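PDB 2GFG: BH2851 from Bacillus halodurans, which is of unknown function but, as a CYTH-family protein and putative adenylate cyclase, may act on nucleotides or other phosphorylated substrates. Local coordinates for residues Q47-L55 and L106-L116; L77-K85 and H96-D104. All coordinates share one frame; numbering follows the deposited sequence.

Contact 1 of 2, residues Q47-L55 and L106-L116; sequences QLKKQSSAL and LRDLSIPISQL
Leu-48 and Leu-55 meet Leu-106, Ile-111 and Leu-116 in an apolar cluster. Leu-48 splits its methyls: CD2 meets Leu-106 CD2 and, at 4.0 Å, Ile-111 CD1, while CD1 lies 3.8 Å from Leu-116 CD2. In Leu-55 a chi1 of -174° swings CG to the far side from the backbone N, and its CD2 touches both Leu-116 CD1, at 3.7 Å, and Leu-106 CD1, the side chain running roughly perpendicular to each of theirs.

The polar contact is made by Gln-51. Its NE2 donates to Leu-109 O at 2.9 Å, the acceptor lying in the amide plane and the donor in the carbonyl plane, while OE1 rests 3.4 Å from Leu-109 CB. A leucine in place of Gln-51 would probably leave Leu-109 O without this donor and remove the one hydrogen bond between the two turns. Nearer the solvent, the partly exposed Gln-47 abuts the ring of Pro-112 with its amide end, NE2 lying 3.2 Å from CD and OE1 beside CG.

Both turns are Schellman motifs, with Ser-52 and Ser-110 as the C-prime residues of positive phi. Two helix ends are thereby joined at the outside of the antiparallel barrel of the CYTH fold.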
loop_
_atom_site.group_PDB
_atom_site.type_symbol
_atom_site.label_atom_id
_atom_site.label_comp_id
_atom_site.label_asym_id
_atom_site.label_seq_id
_atom_site.Cartn_x
_atom_site.Cartn_y
_atom_site.Cartn_z
ATOM N N GLN A 47 -3.921 -8.525 15.365
ATOM C CA GLN A 47 -3.492 -7.440 16.297
ATOM C C GLN A 47 -3.120 -6.133 15.583
ATOM O O GLN A 47 -3.442 -5.043 16.074
ATOM C CB GLN A 47 -2.331 -7.906 17.190
ATOM C CG GLN A 47 -2.762 -8.897 18.266
ATOM C CD GLN A 47 -1.679 -9.192 19.305
ATOM O OE1 GLN A 47 -1.430 -10.354 19.643
ATOM N NE2 GLN A 47 -1.057 -8.133 19.843
ATOM N N LEU A 48 -2.452 -6.238 14.429
ATOM C CA LEU A 48 -2.087 -5.039 13.651
ATOM C C LEU A 48 -3.341 -4.294 13.175
ATOM O O LEU A 48 -3.387 -3.062 13.206
ATOM C CB LEU A 48 -1.196 -5.400 12.454
ATOM C CG LEU A 48 0.246 -5.813 12.766
ATOM C CD1 LEU A 48 0.875 -6.542 11.562
ATOM C CD2 LEU A 48 1.078 -4.608 13.154
ATOM N N LYS A 49 -4.360 -5.052 12.767
ATOM C CA LYS A 49 -5.637 -4.472 12.331
ATOM C C LYS A 49 -6.299 -3.702 13.497
ATOM O O LYS A 49 -6.766 -2.584 13.320
ATOM C CB LYS A 49 -6.587 -5.578 11.810
ATOM C CG LYS A 49 -7.562 -5.124 10.705
ATOM C CD LYS A 49 -8.760 -4.380 11.255
ATOM C CE LYS A 49 -9.711 -3.967 10.141
ATOM N NZ LYS A 49 -10.787 -3.067 10.635
ATOM N N LYS A 50 -6.273 -4.302 14.690
ATOM C CA LYS A 50 -6.869 -3.690 15.899
ATOM C C LYS A 50 -6.132 -2.419 16.361
ATOM O O LYS A 50 -6.705 -1.593 17.062
ATOM C CB LYS A 50 -6.925 -4.713 17.039
ATOM C CG LYS A 50 -7.896 -5.855 16.772
ATOM C CD LYS A 50 -7.721 -6.993 17.749
ATOM C CE LYS A 50 -8.838 -8.028 17.591
ATOM N NZ LYS A 50 -8.680 -9.178 18.533
ATOM N N GLN A 51 -4.859 -2.282 15.968
ATOM C CA GLN A 51 -4.092 -1.054 16.226
ATOM C C GLN A 51 -3.992 -0.173 14.957
ATOM O O GLN A 51 -3.147 0.722 14.877
ATOM C CB GLN A 51 -2.713 -1.400 16.766
ATOM C CG GLN A 51 -2.768 -2.196 18.076
ATOM C CD GLN A 51 -1.454 -2.197 18.834
ATOM O OE1 GLN A 51 -0.721 -1.211 18.830
ATOM N NE2 GLN A 51 -1.183 -3.284 19.539
ATOM N N SER A 52 -4.919 -0.401 14.006
ATOM C CA SER A 52 -5.001 0.363 12.746
ATOM C C SER A 52 -3.658 0.409 11.986
ATOM O O SER A 52 -3.345 1.395 11.293
ATOM C CB SER A 52 -5.530 1.774 13.017
ATOM O OG SER A 52 -6.807 1.717 13.644
ATOM N N SER A 53 -2.913 -0.694 12.063
ATOM C CA SER A 53 -1.596 -0.785 11.448
ATOM C C SER A 53 -1.545 -1.894 10.423
ATOM O O SER A 53 -2.403 -2.801 10.417
ATOM C CB SER A 53 -0.532 -1.021 12.515
ATOM O OG SER A 53 -0.427 0.099 13.376
ATOM N N ALA A 54 -0.531 -1.825 9.555
ATOM C CA ALA A 54 -0.334 -2.806 8.502
ATOM C C ALA A 54 1.154 -3.074 8.305
ATOM O O ALA A 54 1.966 -2.124 8.210
ATOM C CB ALA A 54 -0.962 -2.320 7.198
ATOM N N LEU A 55 1.507 -4.362 8.231
ATOM C CA LEU A 55 2.886 -4.799 8.064
ATOM C C LEU A 55 2.994 -5.617 6.787
ATOM O O LEU A 55 2.242 -6.580 6.595
ATOM C CB LEU A 55 3.314 -5.646 9.265
ATOM C CG LEU A 55 4.781 -6.083 9.361
ATOM C CD1 LEU A 55 5.674 -4.921 9.628
ATOM C CD2 LEU A 55 4.944 -7.131 10.459
ATOM N N LEU A 106 7.300 -2.259 15.988
ATOM C CA LEU A 106 6.373 -3.358 16.312
ATOM C C LEU A 106 6.393 -3.655 17.803
ATOM O O LEU A 106 5.336 -3.788 18.433
ATOM C CB LEU A 106 6.726 -4.637 15.522
ATOM C CG LEU A 106 6.466 -4.642 14.017
ATOM C CD1 LEU A 106 6.965 -5.934 13.414
ATOM C CD2 LEU A 106 4.993 -4.446 13.704
ATOM N N ARG A 107 7.602 -3.723 18.374
ATOM C CA ARG A 107 7.771 -3.959 19.813
ATOM C C ARG A 107 7.246 -2.784 20.662
ATOM O O ARG A 107 6.705 -3.002 21.735
ATOM C CB ARG A 107 9.246 -4.277 20.148
ATOM C CG ARG A 107 9.679 -5.667 19.637
ATOM C CD ARG A 107 11.001 -6.177 20.255
ATOM N NE ARG A 107 12.185 -5.747 19.484
ATOM C CZ ARG A 107 13.279 -6.511 19.243
ATOM N NH1 ARG A 107 13.326 -7.808 19.608
ATOM N NH2 ARG A 107 14.298 -5.996 18.551
ATOM N N ASP A 108 7.352 -1.550 20.138
ATOM C CA ASP A 108 6.751 -0.360 20.815
ATOM C C ASP A 108 5.205 -0.431 20.848
ATOM O O ASP A 108 4.575 0.162 21.716
ATOM C CB ASP A 108 7.186 0.948 20.136
ATOM C CG ASP A 108 8.667 1.262 20.338
ATOM O OD1 ASP A 108 9.340 0.588 21.157
ATOM O OD2 ASP A 108 9.162 2.192 19.669
ATOM N N LEU A 109 4.617 -1.140 19.879
ATOM C CA LEU A 109 3.152 -1.357 19.824
ATOM C C LEU A 109 2.697 -2.636 20.589
ATOM O O LEU A 109 1.519 -2.994 20.547
ATOM C CB LEU A 109 2.682 -1.433 18.357
ATOM C CG LEU A 109 2.807 -0.141 17.532
ATOM C CD1 LEU A 109 2.538 -0.421 16.071
ATOM C CD2 LEU A 109 1.869 0.955 18.051
ATOM N N SER A 110 3.639 -3.291 21.292
ATOM C CA SER A 110 3.368 -4.554 22.046
ATOM C C SER A 110 2.846 -5.693 21.135
ATOM O O SER A 110 2.050 -6.539 21.565
ATOM C CB SER A 110 2.410 -4.307 23.234
ATOM O OG SER A 110 3.044 -3.548 24.249
ATOM N N ILE A 111 3.349 -5.728 19.902
ATOM C CA ILE A 111 3.005 -6.775 18.948
ATOM C C ILE A 111 3.913 -7.969 19.201
ATOM O O ILE A 111 5.127 -7.837 19.111
ATOM C CB ILE A 111 3.211 -6.305 17.472
ATOM C CG1 ILE A 111 2.417 -5.025 17.176
ATOM C CG2 ILE A 111 2.818 -7.435 16.476
ATOM C CD1 ILE A 111 0.894 -5.214 17.135
ATOM N N PRO A 112 3.328 -9.150 19.539
ATOM C CA PRO A 112 4.171 -10.335 19.693
ATOM C C PRO A 112 4.683 -10.822 18.326
ATOM O O PRO A 112 3.909 -11.351 17.529
ATOM C CB PRO A 112 3.225 -11.355 20.331
ATOM C CG PRO A 112 1.868 -10.938 19.878
ATOM C CD PRO A 112 1.901 -9.451 19.794
ATOM N N ILE A 113 5.971 -10.574 18.051
ATOM C CA ILE A 113 6.591 -10.922 16.747
ATOM C C ILE A 113 6.567 -12.436 16.469
ATOM O O ILE A 113 6.435 -12.860 15.310
ATOM C CB ILE A 113 8.066 -10.354 16.635
ATOM C CG1 ILE A 113 8.041 -8.818 16.480
ATOM C CG2 ILE A 113 8.834 -10.985 15.453
ATOM C CD1 ILE A 113 8.337 -8.077 17.733
ATOM N N SER A 114 6.649 -13.238 17.533
ATOM C CA SER A 114 6.546 -14.708 17.423
ATOM C C SER A 114 5.161 -15.179 16.914
ATOM O O SER A 114 5.015 -16.324 16.490
ATOM C CB SER A 114 6.827 -15.357 18.773
ATOM O OG SER A 114 5.786 -15.075 19.695
ATOM N N GLN A 115 4.145 -14.309 17.029
ATOM C CA GLN A 115 2.786 -14.620 16.555
ATOM C C GLN A 115 2.515 -14.130 15.121
ATOM O O GLN A 115 1.494 -14.497 14.524
ATOM C CB GLN A 115 1.744 -14.022 17.511
ATOM C CG GLN A 115 1.807 -14.585 18.925
ATOM C CD GLN A 115 1.545 -16.088 18.972
ATOM O OE1 GLN A 115 2.373 -16.857 19.464
ATOM N NE2 GLN A 115 0.419 -16.515 18.399
ATOM N N LEU A 116 3.410 -13.287 14.584
ATOM C CA LEU A 116 3.263 -12.780 13.203
ATOM C C LEU A 116 3.605 -13.860 12.201
ATOM O O LEU A 116 4.521 -14.649 12.419
ATOM C CB LEU A 116 4.170 -11.560 12.963
ATOM C CG LEU A 116 3.751 -10.240 13.598
ATOM C CD1 LEU A 116 4.881 -9.224 13.490
ATOM C CD2 LEU A 116 2.484 -9.701 12.948
#

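Contact 2 of 2, residues L77-K85 and H96-D104; sequences LETNQTLSK and HFPSGEVMD
Gln-81 reaches from barrel strand 76-83 to the loop and first turn of helix 101-108, an instance of a helix packed against the outside of the closed antiparallel barrel of a CYTH domain. With CG anti to the backbone N (chi1 -174°) and the chain extended beyond it, the amide arrives over Gly-100. NE2 donates to Ser-99 O at 3.2 Å, a bent bond (143° at the hydrogen) whose donor stands above the carbonyl plane. Gly-100 is the N-cap residue of the helix; its backbone angles themselves call for glycine, and a side chain there would also run into Gln-81 OE1.

On one flank of the glutamine, Val-102 sets CG2 3.7 Å from Thr-79 O and equally near Gln-81 CB. Thr-79 turns its methyl, not its hydroxyl, to the helix: CG2 lies 3.8 Å from Glu-101 CB. On the other flank Leu-83 meets the Pro-98 ring, CD2 to CG at 3.5 Å, a tight carbon pair.

Farther out, Phe-66 of strand 63-71 touches both Leu-83 and Val-102. Asn-80, whose CB points away from 96-104, is hydrogen-bonded through OD1 to Thr-67 OG1 and donates through ND2 to Glu-78 OE1, which it meets from above the carboxylate plane.

One ordered water fixes the other end of the Gln-81 amide. It donates to Gln-81 OE1 at 2.7 Å and to Pro-98 O at 2.6 Å, and accepts from the backbone N of Met-103, a selenomethionine here, at 2.9 Å.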
loop_
_atom_site.group_PDB
_atom_site.type_symbol
_atom_site.label_atom_id
_atom_site.label_comp_id
_atom_site.label_asym_id
_atom_site.label_seq_id
_atom_site.Cartn_x
_atom_site.Cartn_y
_atom_site.Cartn_z
ATOM N N LEU A 77 2.128 7.080 9.707
ATOM C CA LEU A 77 3.591 6.995 9.768
ATOM C C LEU A 77 4.033 5.714 9.096
ATOM O O LEU A 77 3.649 4.612 9.525
ATOM C CB LEU A 77 4.072 7.013 11.219
ATOM C CG LEU A 77 5.557 6.698 11.484
ATOM C CD1 LEU A 77 6.474 7.604 10.675
ATOM C CD2 LEU A 77 5.853 6.821 12.972
ATOM N N GLU A 78 4.849 5.853 8.048
ATOM C CA GLU A 78 5.371 4.720 7.315
ATOM C C GLU A 78 6.850 4.528 7.652
ATOM O O GLU A 78 7.655 5.435 7.458
ATOM C CB GLU A 78 5.203 4.945 5.816
ATOM C CG GLU A 78 5.263 3.674 5.001
ATOM C CD GLU A 78 5.172 3.934 3.508
ATOM O OE1 GLU A 78 6.090 4.559 2.966
ATOM O OE2 GLU A 78 4.210 3.471 2.879
ATOM N N THR A 79 7.181 3.371 8.218
ATOM C CA THR A 79 8.564 3.023 8.539
ATOM C C THR A 79 9.043 1.965 7.564
ATOM O O THR A 79 8.527 0.837 7.557
ATOM C CB THR A 79 8.690 2.509 9.984
ATOM O OG1 THR A 79 8.165 3.487 10.875
ATOM C CG2 THR A 79 10.156 2.231 10.347
ATOM N N ASN A 80 10.019 2.342 6.720
ATOM C CA ASN A 80 10.536 1.469 5.664
ATOM C C ASN A 80 11.934 0.941 6.005
ATOM O O ASN A 80 12.765 1.668 6.579
ATOM C CB ASN A 80 10.593 2.233 4.333
ATOM C CG ASN A 80 9.223 2.700 3.863
ATOM O OD1 ASN A 80 8.282 1.904 3.758
ATOM N ND2 ASN A 80 9.119 3.978 3.526
ATOM N N GLN A 81 12.197 -0.314 5.637
ATOM C CA GLN A 81 13.522 -0.925 5.831
ATOM C C GLN A 81 13.826 -1.877 4.685
ATOM O O GLN A 81 13.027 -2.760 4.386
ATOM C CB GLN A 81 13.564 -1.675 7.156
ATOM C CG GLN A 81 14.939 -2.231 7.553
ATOM C CD GLN A 81 14.874 -3.069 8.823
ATOM O OE1 GLN A 81 13.987 -2.876 9.668
ATOM N NE2 GLN A 81 15.785 -4.023 8.949
ATOM N N THR A 82 14.981 -1.686 4.043
ATOM C CA THR A 82 15.436 -2.567 2.964
ATOM C C THR A 82 15.851 -3.915 3.526
ATOM O O THR A 82 16.512 -3.984 4.559
ATOM C CB THR A 82 16.650 -1.960 2.207
ATOM O OG1 THR A 82 16.319 -0.663 1.725
ATOM C CG2 THR A 82 17.074 -2.861 1.004
ATOM N N LEU A 83 15.457 -4.984 2.832
ATOM C CA LEU A 83 15.847 -6.352 3.193
ATOM C C LEU A 83 16.570 -6.998 2.042
ATOM O O LEU A 83 16.332 -6.660 0.892
ATOM C CB LEU A 83 14.622 -7.196 3.513
ATOM C CG LEU A 83 13.677 -6.765 4.613
ATOM C CD1 LEU A 83 12.650 -7.872 4.843
ATOM C CD2 LEU A 83 14.416 -6.445 5.907
ATOM N N SER A 84 17.427 -7.965 2.354
ATOM C CA SER A 84 17.994 -8.838 1.329
ATOM C C SER A 84 16.986 -9.924 1.013
ATOM O O SER A 84 16.011 -10.126 1.766
ATOM C CB SER A 84 19.308 -9.467 1.804
ATOM O OG SER A 84 19.118 -10.244 2.969
ATOM N N LYS A 85 17.199 -10.610 -0.107
ATOM C CA LYS A 85 16.380 -11.775 -0.483
ATOM C C LYS A 85 16.380 -12.842 0.651
ATOM O O LYS A 85 15.342 -13.422 0.953
ATOM C CB LYS A 85 16.889 -12.385 -1.804
ATOM C CG LYS A 85 15.955 -13.434 -2.423
ATOM C CD LYS A 85 16.534 -14.000 -3.715
ATOM C CE LYS A 85 15.615 -15.052 -4.331
ATOM N NZ LYS A 85 16.215 -15.672 -5.571
ATOM N N HIS A 96 10.777 -15.379 10.772
ATOM C CA HIS A 96 11.945 -14.791 11.434
ATOM C C HIS A 96 12.270 -13.442 10.789
ATOM O O HIS A 96 12.688 -13.385 9.627
ATOM C CB HIS A 96 13.146 -15.730 11.344
ATOM C CG HIS A 96 12.949 -17.032 12.060
ATOM N ND1 HIS A 96 12.862 -18.240 11.398
ATOM C CD2 HIS A 96 12.796 -17.314 13.377
ATOM C CE1 HIS A 96 12.676 -19.209 12.278
ATOM N NE2 HIS A 96 12.631 -18.674 13.485
ATOM N N PHE A 97 12.059 -12.363 11.542
ATOM C CA PHE A 97 12.252 -11.007 11.029
ATOM C C PHE A 97 13.566 -10.411 11.521
ATOM O O PHE A 97 14.061 -10.784 12.601
ATOM C CB PHE A 97 11.087 -10.125 11.448
ATOM C CG PHE A 97 9.752 -10.670 11.056
ATOM C CD1 PHE A 97 9.200 -10.372 9.809
ATOM C CD2 PHE A 97 9.054 -11.530 11.914
ATOM C CE1 PHE A 97 7.958 -10.903 9.429
ATOM C CE2 PHE A 97 7.821 -12.053 11.550
ATOM C CZ PHE A 97 7.268 -11.739 10.302
ATOM N N PRO A 98 14.149 -9.482 10.730
ATOM C CA PRO A 98 15.404 -8.887 11.102
ATOM C C PRO A 98 15.222 -7.716 12.056
ATOM O O PRO A 98 14.185 -7.033 12.021
ATOM C CB PRO A 98 15.956 -8.396 9.765
ATOM C CG PRO A 98 14.768 -8.054 8.974
ATOM C CD PRO A 98 13.639 -8.925 9.460
ATOM N N SER A 99 16.228 -7.490 12.898
ATOM C CA SER A 99 16.258 -6.333 13.779
ATOM C C SER A 99 16.363 -5.053 12.955
ATOM O O SER A 99 16.864 -5.066 11.823
ATOM C CB SER A 99 17.443 -6.428 14.737
ATOM O OG SER A 99 18.646 -6.622 14.023
ATOM N N GLY A 100 15.888 -3.954 13.526
ATOM C CA GLY A 100 15.863 -2.665 12.828
ATOM C C GLY A 100 14.694 -1.822 13.258
ATOM O O GLY A 100 14.010 -2.144 14.228
ATOM N N GLU A 101 14.446 -0.750 12.515
ATOM C CA GLU A 101 13.418 0.249 12.893
ATOM C C GLU A 101 11.995 -0.298 12.829
ATOM O O GLU A 101 11.130 0.141 13.578
ATOM C CB GLU A 101 13.539 1.500 12.015
ATOM C CG GLU A 101 14.829 2.330 12.261
ATOM C CD GLU A 101 14.798 3.151 13.576
ATOM O OE1 GLU A 101 13.784 3.098 14.313
ATOM O OE2 GLU A 101 15.793 3.862 13.854
ATOM N N VAL A 102 11.754 -1.244 11.919
ATOM C CA VAL A 102 10.432 -1.861 11.783
ATOM C C VAL A 102 10.153 -2.744 13.004
ATOM O O VAL A 102 9.113 -2.620 13.641
ATOM C CB VAL A 102 10.315 -2.695 10.475
ATOM C CG1 VAL A 102 8.972 -3.425 10.411
ATOM C CG2 VAL A 102 10.485 -1.797 9.259
HETATM N N MSE A 103 11.116 -3.619 13.320
HETATM C CA MSE A 103 11.060 -4.474 14.517
HETATM C C MSE A 103 10.845 -3.627 15.780
HETATM O O MSE A 103 9.992 -3.950 16.618
HETATM C CB MSE A 103 12.368 -5.289 14.628
HETATM C CG MSE A 103 12.503 -6.174 15.869
HETATM SE SE MSE A 103 11.564 -7.820 15.728
HETATM C CE MSE A 103 12.643 -8.679 14.420
ATOM N N ASP A 104 11.601 -2.526 15.888
ATOM C CA ASP A 104 11.504 -1.610 17.046
ATOM C C ASP A 104 10.097 -1.035 17.205
ATOM O O ASP A 104 9.550 -1.029 18.295
ATOM C CB ASP A 104 12.508 -0.461 16.908
ATOM C CG ASP A 104 13.961 -0.916 17.054
ATOM O OD1 ASP A 104 14.211 -2.049 17.563
ATOM O OD2 ASP A 104 14.856 -0.132 16.665
HETATM O O HOH W 1 13.243 -4.686 11.582
#

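In the fold
From the N terminus, the chain first passes through 47-55, where a short helix leads into strand 54-60, then along the hairpin strands to 77-85. After helix 85-94 it returns at 96-104, closing the short loop of contact 2, and runs on through helix 101-108 to 106-116, closing the wider loop of contact 1. Contact 2 thus nests within contact 1. Their centres lie about 13 Å apart and both draw on helix 101-108, pinned near its start to strand 76-83 and at its end to the turn before strand 54-60. The two meet directly: Leu-55 CD1 packs on Val-102 CG1 at 3.7 Å, and Ile-113 rests on Phe-97 and Met-103.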